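Local coordinates for protein N-acetylgalactosaminyltransferase 7 (Homo sapiens, PDB 6IWR) that belongs to the glycosyltransferase family 2 proteins, joining a GT-A-type domain to a ricin-type beta-trefoil lectin domain, at residues 475-480 with 587-592; 483-488 with 507-512; 499-504 with 571-576; 522-527 with 535-540. One frame throughout, in Å; residues are numbered along the deposited sequence.

All four contacts belong to the ricin-type beta-trefoil lectin domain. Contacts 1, 2 and 3 form one cluster. The centres of contacts 2 and 3 are about 8 Å apart, and the Cys485-Cys502 disulfide ties them directly. Contact 1 lies about 9 Å from contact 2, centre to centre, where Gly475 O is 2.7 Å from Phe511 N, a probable hydrogen bond. Between contacts 1 and 3, Trp589 CH2 lies 4.1 Å from Leu499 CD1. Contact 4 is more distant, its centre about 13 Å from that of contact 2 and about 18 Å from those of contacts 1 and 3. It meets contact 2 through a probable hydrogen bond of 3.0 Å from Arg512 NH1 to Tyr522 O, and contact 3 where Val535 CG2 packs 4.1 Å from Val575 CG1.

Contact 1 (475-480 with 587-592); sequences GEIRGF and QKWEMN
Glu476 and Asn592 face each other across an antiparallel pair of strands, 476-479 and 589-592, the second being the last strand of the chain. Their pairing brings an early strand of the beta-trefoil back to the final one, as in the closed barrel of this fold, and Trp589 ends a Gln-Lys-Trp sequence that matches the QxW motif of ricin-type lectins. The Glu476 side chain has CG between the backbone N and carbonyl carbon (chi1 70°) and is extended beyond it. Its OE1 accepts from Asn592 ND2 at 2.8 Å, in a fairly straight bond of 161° that uses the anti lone pair, with carboxylate and amide planes 65° apart. The same oxygen takes Arg478 NE at 2.6 Å from above the carboxylate plane, while NH1 reaches OE2, a salt bridge gripped side-on by two nitrogens that would limit rotation of the carboxylate. Arg478 and Glu590 run side by side on this face, pointing the same way, yet Glu590 OE2 stays 5.1 Å from Arg478 NE, so the two charges are not in contact. Ile477 and Met591 share the other face as a non-hydrogen-bonded pair. Ile477 CG2 approaches Trp589 CE3 to 3.7 Å, and its CG1 lies 4.0 Å from Met591 CE. Trp589 NE1 is committed to Leu566 O, and Arg568 makes a cation-pi contact with the ring. Past the strand end, Phe480 N donates to Lys588 O at 3.0 Å, the donor standing above the carbonyl plane, and Phe480 CB rests 3.7 Å from Lys588 CB.

Contact 2 (483-488 with 507-512); sequences AYCIDS and GNQLFR
Gln509 reaches across to the strand 484-487 with an extended side chain that can be followed atom by atom. CB lies 4.0 Å from Ile486 O. CG is anti to its own carbonyl carbon (chi1 -73°) and comes up beside Asp487, at a separation too short in the model to be reliable. CD then lies 3.9 Å from Cys485 CB, and OE1 approaches the same carbon to 3.8 Å. Neither polar tip atom bonds to the strand: OE1 accepts from His503 N and NE2 donates to Pro501 O, so the buried amide is satisfied on both sides by the chain around Cys502, the disulfide partner of Cys485. The Gln-Leu-Phe sequence at 509-511 resembles the QxW motif of beta-trefoil lectins, with phenylalanine in the last place. Direct backbone bonding across the contact is a single link, Ser488 N to Asn508 O, at 2.8 Å and 161°. A water adds a second connection, donating to Ile486 O and to Gln509 O, each at 2.6 Å. Phe511 presents its edge to the strand: CE1 is 3.5 Å from Ile486 O, which lies in the ring plane, and CZ touches Ile486 CG2. Neighbouring strands complete the setting. Phe511 also packs on Ile477 of strand 476-479, on Leu519 of strand 519-521 and on Met591 of strand 589-592, while Ile486 packs on Ile477 and on Trp589 of strand 589-592.

Contact 3 (499-504 with 571-576); sequences LGPCHR and VLHQVF
Leu499 and His573 bring the two backbones together at one point, their CA atoms 4.5 Å apart. The link there is a single weak hydrogen bond from Leu499 N to His573 O, long at 3.3 Å although nearly straight at 169°. His573 has positive phi in the turn leading into strand 575-578, whereas Leu499 lies in strand 498-501. The Leu499 side chain points to the turn: its CB lies 3.6 Å from His573 C, against the backbone of the turn. CG is anti to the backbone N (chi1 -162°), and CD1 beyond it reaches Val575 CG2 at 4.1 Å. Leu499 and Val575 cross at about a right angle, and Val575 CG2 also lies 3.8 Å from Leu499 N. This joins two separate two-stranded hairpins of the beta-trefoil, 484-487 with 498-501 and 565-568 with 575-578; Val575 also packs on Ile486 and Leu566. His573 CB sits 3.3 Å from Leu499 O, and CD2 of its imidazole is 3.6 Å from the same oxygen. Pro501 CD is a looser neighbour of this ring, 4.5 Å from His573 NE2. Both ring nitrogens have partners beyond the two segments: ND1 bonds to Glu570 O, and NE2 to Glu279 OE2 of the second subunit, a pattern consistent with a protonated ring. Tyr484 meets the imidazole with the ring planes at about 60°, and Pro501 packs on Thr277 of that second subunit.

Contact 4 (522-527 with 535-540); sequences YDQCLT and VMITHC
His539 presents the edge of its imidazole to Asp523 and Gln524, with Asp523 OD2 and Gln524 NE2 both near the ring plane. Asp523 OD2 lies 3.4 Å from His539 CD2, the carboxylate turned 49° from the ring; its 4.0 Å separation from NE2 leaves the pair without a salt bridge. The Gln524 chain bends at chi2 (-100°), which sets CD against the Thr538 peptide, 3.4 Å from Thr538 O, while OE1 accepts from Asn493 N. Gln524 and His539 form a non-hydrogen-bonded pair of the beta hairpin made by strands 524-529 and 534-539, part of the beta-trefoil. Cys525 pairs with Thr538 and Thr527 with Met536, each by two backbone hydrogen bonds. One face carries Leu526 and Ile537, with Leu526 CD2 3.8 Å from Ile537 CG1 and CD1 meeting Val535 CG1. On the other, Thr527 and Met536 lie side by side, Thr527 CG2 3.5 Å from Met536 CE, and Thr527 OG1 bonds to Glu547 OE1. Cys525 SG and Cys540 SG are joined at 2.0 Å, with a disulfide torsion of -87°. The covalent bond spans the open end of the hairpin, so the strands would stay tethered there even if the backbone bonds opened.

Contact 1 (475-480 with 587-592)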
# COMPACT_ATOMS: atom_id res chain seq x y z
N GLY A 475 -11.04 8.74 21.12
CA GLY A 475 -9.67 9.06 21.46
C GLY A 475 -8.73 7.89 21.28
O GLY A 475 -9.04 6.92 20.57
N GLU A 476 -7.55 7.99 21.89
CA GLU A 476 -6.69 6.82 22.06
C GLU A 476 -7.38 5.81 22.97
O GLU A 476 -8.19 6.16 23.84
CB GLU A 476 -5.35 7.24 22.68
CG GLU A 476 -5.46 7.67 24.14
CD GLU A 476 -4.14 8.08 24.76
OE1 GLU A 476 -4.11 8.30 25.99
OE2 GLU A 476 -3.12 8.17 24.05
N ILE A 477 -7.07 4.54 22.76
CA ILE A 477 -7.46 3.48 23.68
C ILE A 477 -6.18 3.01 24.36
O ILE A 477 -5.43 2.20 23.81
CB ILE A 477 -8.20 2.34 22.97
CG1 ILE A 477 -9.46 2.89 22.30
CG2 ILE A 477 -8.58 1.27 23.99
CD1 ILE A 477 -10.26 1.85 21.49
N ARG A 478 -5.93 3.55 25.54
CA ARG A 478 -4.66 3.39 26.22
C ARG A 478 -4.80 2.38 27.35
O ARG A 478 -5.84 2.31 28.01
CB ARG A 478 -4.18 4.74 26.77
CG ARG A 478 -2.94 4.67 27.63
CD ARG A 478 -2.72 5.99 28.32
NE ARG A 478 -2.27 6.99 27.36
CZ ARG A 478 -1.00 7.36 27.17
NH1 ARG A 478 -0.71 8.27 26.25
NH2 ARG A 478 -0.04 6.80 27.88
N GLY A 479 -3.76 1.59 27.56
CA GLY A 479 -3.77 0.65 28.68
C GLY A 479 -3.65 1.39 30.00
O GLY A 479 -2.73 2.20 30.20
N PHE A 480 -4.59 1.13 30.91
CA PHE A 480 -4.69 1.88 32.16
C PHE A 480 -3.35 1.91 32.88
O PHE A 480 -2.78 0.86 33.20
CB PHE A 480 -5.76 1.24 33.07
CG PHE A 480 -5.98 1.96 34.38
CD1 PHE A 480 -6.49 3.26 34.40
CD2 PHE A 480 -5.69 1.34 35.60
CE1 PHE A 480 -6.70 3.94 35.61
CE2 PHE A 480 -5.89 2.01 36.83
CZ PHE A 480 -6.40 3.31 36.83
N GLN A 587 -6.87 -5.98 31.35
CA GLN A 587 -8.22 -5.76 30.87
C GLN A 587 -8.74 -4.39 31.25
O GLN A 587 -9.95 -4.17 31.18
CB GLN A 587 -9.15 -6.85 31.38
CG GLN A 587 -8.96 -8.17 30.68
CD GLN A 587 -9.77 -9.27 31.31
OE1 GLN A 587 -9.61 -10.44 30.98
NE2 GLN A 587 -10.64 -8.90 32.25
N LYS A 588 -7.88 -3.47 31.64
CA LYS A 588 -8.29 -2.14 32.06
C LYS A 588 -7.76 -1.13 31.06
O LYS A 588 -6.57 -1.14 30.72
CB LYS A 588 -7.79 -1.82 33.48
CG LYS A 588 -8.85 -2.15 34.54
CD LYS A 588 -8.31 -2.63 35.88
CE LYS A 588 -9.05 -3.92 36.28
NZ LYS A 588 -9.27 -4.08 37.75
N TRP A 589 -8.67 -0.28 30.55
CA TRP A 589 -8.39 0.61 29.44
C TRP A 589 -8.98 1.98 29.73
O TRP A 589 -10.01 2.08 30.40
CB TRP A 589 -9.00 0.13 28.13
CG TRP A 589 -8.60 -1.21 27.74
CD1 TRP A 589 -9.20 -2.38 28.09
CD2 TRP A 589 -7.51 -1.55 26.89
NE1 TRP A 589 -8.53 -3.45 27.52
CE2 TRP A 589 -7.49 -2.96 26.78
CE3 TRP A 589 -6.54 -0.80 26.21
CZ2 TRP A 589 -6.54 -3.62 26.03
CZ3 TRP A 589 -5.60 -1.46 25.46
CH2 TRP A 589 -5.61 -2.86 25.38
N GLU A 590 -8.35 3.02 29.19
CA GLU A 590 -8.93 4.36 29.15
C GLU A 590 -9.13 4.79 27.70
O GLU A 590 -8.42 4.35 26.78
CB GLU A 590 -8.06 5.41 29.87
CG GLU A 590 -6.69 5.00 30.33
CD GLU A 590 -6.00 6.12 31.11
OE1 GLU A 590 -6.60 7.19 31.24
OE2 GLU A 590 -4.86 5.94 31.61
N MET A 591 -10.10 5.67 27.49
CA MET A 591 -10.27 6.32 26.20
C MET A 591 -10.15 7.83 26.40
O MET A 591 -11.04 8.47 26.95
CB MET A 591 -11.59 5.96 25.53
CG MET A 591 -11.65 6.28 24.02
SD MET A 591 -13.17 5.62 23.27
CE MET A 591 -12.68 5.20 21.61
N ASN A 592 -9.05 8.38 25.93
CA ASN A 592 -8.70 9.77 26.14
C ASN A 592 -8.79 10.50 24.83
O ASN A 592 -8.30 10.01 23.80
CB ASN A 592 -7.30 9.87 26.74
CG ASN A 592 -7.14 8.99 27.92
OD1 ASN A 592 -7.92 9.10 28.85
ND2 ASN A 592 -6.19 8.06 27.87

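Contact 2 (483-488 with 507-512)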
# COMPACT_ATOMS: atom_id res chain seq x y z
N ALA A 483 1.76 2.91 28.99
CA ALA A 483 2.08 3.75 27.85
C ALA A 483 1.86 2.99 26.55
O ALA A 483 2.50 3.27 25.54
CB ALA A 483 3.52 4.23 27.97
N TYR A 484 0.96 2.01 26.57
CA TYR A 484 0.63 1.23 25.40
C TYR A 484 -0.78 1.54 24.95
O TYR A 484 -1.67 1.74 25.78
CB TYR A 484 0.79 -0.26 25.66
CG TYR A 484 2.23 -0.66 25.87
CD1 TYR A 484 3.14 -0.66 24.80
CD2 TYR A 484 2.68 -1.07 27.12
CE1 TYR A 484 4.48 -1.06 24.98
CE2 TYR A 484 4.02 -1.47 27.31
CZ TYR A 484 4.91 -1.45 26.24
OH TYR A 484 6.22 -1.84 26.43
N CYS A 485 -0.96 1.62 23.64
CA CYS A 485 -2.21 2.01 23.01
C CYS A 485 -2.59 0.96 21.97
O CYS A 485 -1.73 0.36 21.32
CB CYS A 485 -2.09 3.39 22.32
SG CYS A 485 -2.30 4.81 23.42
N ILE A 486 -3.90 0.73 21.82
CA ILE A 486 -4.33 -0.05 20.68
C ILE A 486 -4.03 0.78 19.46
O ILE A 486 -4.17 2.01 19.47
CB ILE A 486 -5.82 -0.43 20.77
CG1 ILE A 486 -6.08 -1.25 22.06
CG2 ILE A 486 -6.23 -1.20 19.52
CD1 ILE A 486 -7.50 -1.75 22.26
N ASP A 487 -3.53 0.13 18.41
CA ASP A 487 -3.30 0.92 17.22
C ASP A 487 -3.36 0.04 15.98
O ASP A 487 -3.06 -1.15 15.99
CB ASP A 487 -2.01 1.74 17.39
CG ASP A 487 -0.95 1.48 16.35
OD1 ASP A 487 -1.12 1.74 15.14
OD2 ASP A 487 0.13 1.12 16.82
N SER A 488 -3.88 0.66 14.93
CA SER A 488 -4.38 -0.06 13.78
C SER A 488 -3.25 -0.63 12.93
O SER A 488 -3.46 -1.58 12.18
CB SER A 488 -5.23 0.90 12.95
OG SER A 488 -6.10 0.19 12.10
N GLY A 507 -4.54 9.58 14.48
CA GLY A 507 -4.43 8.73 13.30
C GLY A 507 -4.77 7.29 13.58
O GLY A 507 -5.92 6.96 13.88
N ASN A 508 -3.78 6.41 13.49
CA ASN A 508 -4.01 4.98 13.66
C ASN A 508 -4.12 4.55 15.11
O ASN A 508 -4.42 3.37 15.37
CB ASN A 508 -2.89 4.19 12.99
CG ASN A 508 -2.90 4.29 11.49
OD1 ASN A 508 -1.98 3.81 10.85
ND2 ASN A 508 -3.94 4.90 10.91
N GLN A 509 -3.86 5.45 16.07
CA GLN A 509 -4.09 5.17 17.48
C GLN A 509 -5.33 5.87 18.01
O GLN A 509 -5.46 6.06 19.22
CB GLN A 509 -2.87 5.57 18.30
CG GLN A 509 -1.72 4.65 18.12
CD GLN A 509 -0.58 4.98 19.05
OE1 GLN A 509 -0.65 5.94 19.83
NE2 GLN A 509 0.48 4.18 19.00
N LEU A 510 -6.25 6.23 17.12
CA LEU A 510 -7.47 6.96 17.45
C LEU A 510 -8.69 6.09 17.14
O LEU A 510 -8.75 5.48 16.07
CB LEU A 510 -7.55 8.25 16.66
CG LEU A 510 -8.63 9.22 17.10
CD1 LEU A 510 -8.00 10.20 18.08
CD2 LEU A 510 -9.28 9.93 15.90
N PHE A 511 -9.64 6.05 18.06
CA PHE A 511 -10.87 5.28 17.85
C PHE A 511 -12.06 6.07 18.38
O PHE A 511 -11.91 7.05 19.11
CB PHE A 511 -10.79 3.91 18.52
CG PHE A 511 -9.68 3.05 17.98
CD1 PHE A 511 -8.38 3.15 18.50
CD2 PHE A 511 -9.91 2.16 16.93
CE1 PHE A 511 -7.36 2.37 17.99
CE2 PHE A 511 -8.90 1.39 16.42
CZ PHE A 511 -7.63 1.48 16.96
N ARG A 512 -13.25 5.67 17.96
CA ARG A 512 -14.46 6.21 18.55
C ARG A 512 -15.43 5.06 18.76
O ARG A 512 -15.45 4.10 18.00
CB ARG A 512 -15.11 7.32 17.69
CG ARG A 512 -15.30 6.94 16.25
CD ARG A 512 -15.49 8.14 15.35
NE ARG A 512 -16.69 7.95 14.55
CZ ARG A 512 -16.71 7.33 13.38
NH1 ARG A 512 -15.59 6.84 12.83
NH2 ARG A 512 -17.88 7.21 12.74
O HOH W 1 -4.99 4.05 20.87

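Contact 3 (499-504 with 571-576)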
# COMPACT_ATOMS: atom_id res chain seq x y z
N LEU A 499 -1.05 -3.81 19.64
CA LEU A 499 -0.67 -2.88 20.70
C LEU A 499 0.63 -2.20 20.31
O LEU A 499 1.55 -2.84 19.80
CB LEU A 499 -0.51 -3.61 22.03
CG LEU A 499 -0.54 -2.77 23.32
CD1 LEU A 499 -1.97 -2.41 23.63
CD2 LEU A 499 0.12 -3.50 24.50
N GLY A 500 0.71 -0.89 20.54
CA GLY A 500 1.96 -0.20 20.34
C GLY A 500 2.15 0.90 21.35
O GLY A 500 1.24 1.26 22.09
N PRO A 501 3.36 1.46 21.41
CA PRO A 501 3.60 2.58 22.33
C PRO A 501 2.76 3.78 21.94
O PRO A 501 2.66 4.14 20.76
CB PRO A 501 5.10 2.85 22.19
CG PRO A 501 5.58 2.01 21.09
CD PRO A 501 4.59 0.95 20.79
N CYS A 502 2.12 4.39 22.94
CA CYS A 502 1.30 5.57 22.72
C CYS A 502 2.16 6.73 22.26
O CYS A 502 3.27 6.94 22.76
CB CYS A 502 0.56 5.97 24.01
SG CYS A 502 -0.64 4.75 24.63
N HIS A 503 1.63 7.49 21.31
CA HIS A 503 2.28 8.72 20.88
C HIS A 503 1.33 9.92 20.87
O HIS A 503 1.77 11.04 20.56
CB HIS A 503 2.88 8.53 19.48
CG HIS A 503 1.89 8.04 18.47
ND1 HIS A 503 0.65 8.62 18.30
CD2 HIS A 503 1.95 7.01 17.59
CE1 HIS A 503 -0.01 7.97 17.36
NE2 HIS A 503 0.76 7.00 16.90
N ARG A 504 0.05 9.73 21.18
CA ARG A 504 -0.89 10.85 21.33
C ARG A 504 -0.97 11.69 20.08
O ARG A 504 -1.24 12.88 20.15
CB ARG A 504 -0.52 11.76 22.51
CG ARG A 504 -0.84 11.19 23.88
CD ARG A 504 -0.65 12.19 24.98
NE ARG A 504 -0.70 11.49 26.25
CZ ARG A 504 -0.07 11.86 27.37
NH1 ARG A 504 0.68 12.96 27.37
NH2 ARG A 504 -0.19 11.14 28.49
N VAL A 571 3.90 -7.37 26.56
CA VAL A 571 5.19 -7.93 26.24
C VAL A 571 5.22 -8.38 24.79
O VAL A 571 6.21 -8.23 24.10
CB VAL A 571 5.54 -9.08 27.17
CG1 VAL A 571 4.39 -10.06 27.25
CG2 VAL A 571 6.81 -9.77 26.71
N LEU A 572 4.11 -8.94 24.36
CA LEU A 572 3.86 -9.41 23.01
C LEU A 572 3.22 -8.41 22.06
O LEU A 572 3.10 -8.72 20.88
CB LEU A 572 3.03 -10.69 23.05
CG LEU A 572 3.68 -11.95 23.59
CD1 LEU A 572 2.66 -13.07 23.66
CD2 LEU A 572 4.85 -12.37 22.73
N HIS A 573 2.82 -7.24 22.53
CA HIS A 573 2.15 -6.22 21.70
C HIS A 573 0.91 -6.75 20.98
O HIS A 573 0.72 -6.58 19.80
CB HIS A 573 3.11 -5.60 20.70
CG HIS A 573 4.15 -4.72 21.31
ND1 HIS A 573 4.51 -4.79 22.64
CD2 HIS A 573 4.93 -3.76 20.77
CE1 HIS A 573 5.45 -3.91 22.89
NE2 HIS A 573 5.72 -3.27 21.77
N GLN A 574 0.08 -7.42 21.76
CA GLN A 574 -1.05 -8.23 21.33
C GLN A 574 -2.34 -7.73 21.95
O GLN A 574 -2.39 -7.44 23.14
CB GLN A 574 -0.84 -9.69 21.72
CG GLN A 574 -1.27 -10.68 20.68
CD GLN A 574 -0.36 -11.88 20.64
OE1 GLN A 574 -0.21 -12.58 21.65
NE2 GLN A 574 0.28 -12.12 19.49
N VAL A 575 -3.37 -7.64 21.12
CA VAL A 575 -4.70 -7.23 21.56
C VAL A 575 -5.66 -8.38 21.29
O VAL A 575 -5.79 -8.83 20.15
CB VAL A 575 -5.17 -5.95 20.85
CG1 VAL A 575 -6.64 -5.73 21.13
CG2 VAL A 575 -4.33 -4.76 21.27
N PHE A 576 -6.35 -8.83 22.32
CA PHE A 576 -7.30 -9.92 22.12
C PHE A 576 -8.45 -9.72 23.10
O PHE A 576 -8.45 -8.77 23.89
CB PHE A 576 -6.62 -11.28 22.29
CG PHE A 576 -5.85 -11.40 23.56
CD1 PHE A 576 -6.50 -11.78 24.74
CD2 PHE A 576 -4.49 -11.11 23.61
CE1 PHE A 576 -5.81 -11.89 25.94
CE2 PHE A 576 -3.79 -11.21 24.83
CZ PHE A 576 -4.46 -11.60 25.99

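Contact 4 (522-527 with 535-540)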
# COMPACT_ATOMS: atom_id res chain seq x y z
N TYR A 522 -11.80 5.54 11.37
CA TYR A 522 -12.16 5.91 10.01
C TYR A 522 -13.54 5.35 9.64
O TYR A 522 -14.51 5.64 10.30
CB TYR A 522 -11.08 5.49 9.00
CG TYR A 522 -9.69 5.90 9.35
CD1 TYR A 522 -9.37 7.21 9.59
CD2 TYR A 522 -8.69 4.96 9.43
CE1 TYR A 522 -8.09 7.58 9.91
CE2 TYR A 522 -7.41 5.32 9.76
CZ TYR A 522 -7.12 6.63 10.00
OH TYR A 522 -5.84 6.98 10.31
N ASP A 523 -13.62 4.61 8.56
CA ASP A 523 -14.85 3.98 8.14
C ASP A 523 -14.94 2.53 8.60
O ASP A 523 -15.93 1.87 8.35
CB ASP A 523 -14.99 4.08 6.61
CG ASP A 523 -13.92 3.29 5.88
OD1 ASP A 523 -12.73 3.45 6.18
OD2 ASP A 523 -14.27 2.50 4.99
N GLN A 524 -13.90 2.05 9.25
CA GLN A 524 -13.86 0.67 9.71
C GLN A 524 -14.39 0.47 11.12
O GLN A 524 -14.51 1.40 11.88
CB GLN A 524 -12.44 0.12 9.62
CG GLN A 524 -11.73 0.41 8.31
CD GLN A 524 -11.74 -0.76 7.36
OE1 GLN A 524 -11.00 -1.71 7.52
NE2 GLN A 524 -12.59 -0.68 6.38
N CYS A 525 -14.73 -0.78 11.43
CA CYS A 525 -15.11 -1.20 12.77
C CYS A 525 -14.25 -2.36 13.26
O CYS A 525 -13.73 -3.15 12.48
CB CYS A 525 -16.58 -1.61 12.83
SG CYS A 525 -17.60 -0.28 12.62
N LEU A 526 -14.08 -2.44 14.58
CA LEU A 526 -13.45 -3.58 15.20
C LEU A 526 -14.52 -4.62 15.49
O LEU A 526 -15.65 -4.28 15.86
CB LEU A 526 -12.71 -3.24 16.50
CG LEU A 526 -11.83 -2.00 16.71
CD1 LEU A 526 -10.45 -2.37 17.19
CD2 LEU A 526 -11.72 -1.18 15.46
N THR A 527 -14.16 -5.89 15.30
CA THR A 527 -15.03 -7.01 15.61
C THR A 527 -14.15 -8.18 16.02
O THR A 527 -12.93 -8.06 16.12
CB THR A 527 -15.95 -7.38 14.44
OG1 THR A 527 -16.57 -8.64 14.72
CG2 THR A 527 -15.15 -7.50 13.16
N VAL A 535 -8.78 -9.25 17.65
CA VAL A 535 -9.65 -8.16 17.24
C VAL A 535 -9.22 -7.72 15.85
O VAL A 535 -8.06 -7.37 15.63
CB VAL A 535 -9.58 -7.01 18.23
CG1 VAL A 535 -10.47 -5.86 17.79
CG2 VAL A 535 -9.97 -7.52 19.58
N MET A 536 -10.17 -7.73 14.94
CA MET A 536 -9.95 -7.47 13.54
C MET A 536 -10.58 -6.13 13.19
O MET A 536 -11.46 -5.64 13.90
CB MET A 536 -10.56 -8.62 12.74
CG MET A 536 -10.37 -8.64 11.24
SD MET A 536 -11.41 -9.96 10.57
CE MET A 536 -12.89 -9.70 11.54
N ILE A 537 -10.10 -5.52 12.10
CA ILE A 537 -10.62 -4.27 11.55
C ILE A 537 -11.21 -4.57 10.18
O ILE A 537 -10.52 -5.15 9.33
CB ILE A 537 -9.50 -3.23 11.42
CG1 ILE A 537 -9.49 -2.25 12.56
CG2 ILE A 537 -9.73 -2.35 10.22
CD1 ILE A 537 -9.14 -0.86 12.06
N THR A 538 -12.46 -4.17 9.94
CA THR A 538 -13.06 -4.38 8.62
C THR A 538 -13.96 -3.23 8.26
O THR A 538 -14.25 -2.35 9.07
CB THR A 538 -13.93 -5.64 8.52
OG1 THR A 538 -13.85 -6.41 9.72
CG2 THR A 538 -13.51 -6.47 7.32
N HIS A 539 -14.47 -3.30 7.03
CA HIS A 539 -15.46 -2.33 6.60
C HIS A 539 -16.79 -2.56 7.32
O HIS A 539 -17.20 -3.69 7.61
CB HIS A 539 -15.67 -2.40 5.08
CG HIS A 539 -16.59 -1.33 4.58
ND1 HIS A 539 -17.78 -1.62 3.94
CD2 HIS A 539 -16.52 0.02 4.68
CE1 HIS A 539 -18.39 -0.49 3.64
NE2 HIS A 539 -17.65 0.52 4.08
N CYS A 540 -17.48 -1.45 7.56
CA CYS A 540 -18.54 -1.33 8.54
C CYS A 540 -19.81 -0.85 7.85
O CYS A 540 -19.75 -0.00 6.96
CB CYS A 540 -18.09 -0.34 9.63
SG CYS A 540 -18.87 -0.78 11.13